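Local atomic coordinates of saframycin Mx1 synthetase B (Legionella pneumophila subsp. pneumophila, PDB entry 3KXW), a protein that belongs to the ANL superfamily of AMP-binding enzymes. Residues D66-L71 and A88-V93. Residues are numbered along the deposited sequence; the frame is centred on the assembly and turned at random.
Sequences DRVLLL and AGCIAV
Val93 turns CG1 anti to its backbone N (chi1 -175°), which leaves CG2 beside that N and facing Arg67, whose chain bends at chi2 and chi3 and runs alongside Val93 and Ile91. The aliphatic part of the arginine does the touching: Arg67 CG lies 3.8 Å from Val93 CG2, and its CD meets Ile91 CD1. The other branch, Val93 CG1, packs at 3.7 Å against Leu69 CD1. Arg67, Leu69, Ile91 and Val93 all lie on one face of the sheet. On the other face Val68 CG2 rests 3.7 Å from Cys90 CB, and Leu70 CD1 reaches Ala92 CB.

The backbones pair as parallel strands. Ile91 N donates to Asp66 O (2.8 Å), and its O accepts from Val68 N; Val93 likewise bonds through N to Val68 O and through O to Leu70 N (2.8 Å). In this last bond the donor stands well above the carbonyl plane, while Leu69 CD1 approaches the same oxygen at 3.3 Å. Beyond the contact, Arg67 NE bonds to Ser114 O and NH1 to Gly65 O.

This is the right-handed beta-alpha-beta crossover of strand 67-71, helix 76-87 and strand 91-95, with a Schellman motif at Gly89 ending the helix. Cys85 of that helix covers Val68, Leu70 and Ala92, strand 118-121 pairs with the far edge of strand 67-71, and strand 169-174 packs on Ile91 and Val93.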
loop_
_atom_site.group_PDB
_atom_site.type_symbol
_atom_site.label_atom_id
_atom_site.label_comp_id
_atom_site.label_asym_id
_atom_site.label_seq_id
_atom_site.Cartn_x
_atom_site.Cartn_y
_atom_site.Cartn_z
ATOM N N ASP A 66 23.482 -3.605 -10.024
ATOM C CA ASP A 66 23.679 -3.802 -8.581
ATOM C C ASP A 66 22.447 -3.279 -7.826
ATOM O O ASP A 66 21.826 -2.279 -8.245
ATOM C CB ASP A 66 24.908 -3.010 -8.063
ATOM C CG ASP A 66 26.257 -3.625 -8.460
ATOM O OD1 ASP A 66 26.283 -4.773 -8.948
ATOM O OD2 ASP A 66 27.293 -2.935 -8.272
ATOM N N ARG A 67 22.114 -3.924 -6.712
ATOM C CA ARG A 67 21.026 -3.458 -5.874
ATOM C C ARG A 67 21.570 -2.495 -4.822
ATOM O O ARG A 67 22.619 -2.740 -4.228
ATOM C CB ARG A 67 20.283 -4.610 -5.183
ATOM C CG ARG A 67 19.275 -5.340 -6.075
ATOM C CD ARG A 67 19.992 -6.165 -7.158
ATOM N NE ARG A 67 20.747 -7.285 -6.600
ATOM C CZ ARG A 67 21.804 -7.841 -7.192
ATOM N NH1 ARG A 67 22.241 -7.360 -8.359
ATOM N NH2 ARG A 67 22.424 -8.872 -6.617
ATOM N N VAL A 68 20.829 -1.416 -4.595
ATOM C CA VAL A 68 21.144 -0.463 -3.543
ATOM C C VAL A 68 19.954 -0.407 -2.611
ATOM O O VAL A 68 18.835 -0.102 -3.032
ATOM C CB VAL A 68 21.452 0.937 -4.114
ATOM C CG1 VAL A 68 21.703 1.959 -2.983
ATOM C CG2 VAL A 68 22.635 0.874 -5.094
ATOM N N LEU A 69 20.189 -0.760 -1.350
ATOM C CA LEU A 69 19.145 -0.764 -0.334
ATOM C C LEU A 69 18.843 0.663 0.124
ATOM O O LEU A 69 19.757 1.437 0.376
ATOM C CB LEU A 69 19.621 -1.599 0.864
ATOM C CG LEU A 69 18.543 -2.012 1.852
ATOM C CD1 LEU A 69 17.544 -2.936 1.143
ATOM C CD2 LEU A 69 19.160 -2.684 3.108
ATOM N N LEU A 70 17.570 1.011 0.259
ATOM C CA LEU A 70 17.223 2.367 0.665
ATOM C C LEU A 70 16.458 2.311 1.960
ATOM O O LEU A 70 15.300 1.926 1.977
ATOM C CB LEU A 70 16.365 3.049 -0.390
ATOM C CG LEU A 70 16.989 3.103 -1.778
ATOM C CD1 LEU A 70 16.044 3.806 -2.765
ATOM C CD2 LEU A 70 18.324 3.841 -1.737
ATOM N N LEU A 71 17.131 2.669 3.051
ATOM C CA LEU A 71 16.515 2.576 4.368
ATOM C C LEU A 71 16.119 3.975 4.785
ATOM O O LEU A 71 16.975 4.762 5.230
ATOM C CB LEU A 71 17.496 1.927 5.349
ATOM C CG LEU A 71 17.046 1.421 6.708
ATOM C CD1 LEU A 71 18.194 0.670 7.390
ATOM C CD2 LEU A 71 16.577 2.586 7.583
ATOM N N ALA A 88 21.950 6.009 -11.614
ATOM C CA ALA A 88 23.171 5.201 -11.647
ATOM C C ALA A 88 22.974 3.851 -12.342
ATOM O O ALA A 88 23.917 3.067 -12.459
ATOM C CB ALA A 88 23.699 4.994 -10.236
ATOM N N GLY A 89 21.761 3.574 -12.801
ATOM C CA GLY A 89 21.439 2.279 -13.374
ATOM C C GLY A 89 21.383 1.167 -12.337
ATOM O O GLY A 89 21.395 -0.016 -12.681
ATOM N N CYS A 90 21.319 1.546 -11.066
ATOM C CA CYS A 90 21.230 0.575 -9.985
ATOM C C CYS A 90 19.768 0.240 -9.692
ATOM O O CYS A 90 18.871 1.018 -10.013
ATOM C CB CYS A 90 21.924 1.110 -8.721
ATOM S SG CYS A 90 23.734 1.352 -8.947
ATOM N N ILE A 91 19.551 -0.942 -9.125
ATOM C CA ILE A 91 18.219 -1.423 -8.795
ATOM C C ILE A 91 17.875 -0.952 -7.372
ATOM O O ILE A 91 18.474 -1.405 -6.407
ATOM C CB ILE A 91 18.139 -2.953 -8.906
ATOM C CG1 ILE A 91 18.461 -3.402 -10.345
ATOM C CG2 ILE A 91 16.748 -3.492 -8.430
ATOM C CD1 ILE A 91 18.400 -4.892 -10.543
ATOM N N ALA A 92 16.918 -0.035 -7.249
ATOM C CA ALA A 92 16.567 0.492 -5.938
ATOM C C ALA A 92 15.816 -0.550 -5.136
ATOM O O ALA A 92 14.950 -1.230 -5.677
ATOM C CB ALA A 92 15.724 1.780 -6.074
ATOM N N VAL A 93 16.137 -0.666 -3.845
ATOM C CA VAL A 93 15.427 -1.587 -2.962
ATOM C C VAL A 93 14.998 -0.871 -1.681
ATOM O O VAL A 93 15.727 -0.846 -0.683
ATOM C CB VAL A 93 16.274 -2.860 -2.603
ATOM C CG1 VAL A 93 15.420 -3.834 -1.771
ATOM C CG2 VAL A 93 16.814 -3.543 -3.883
#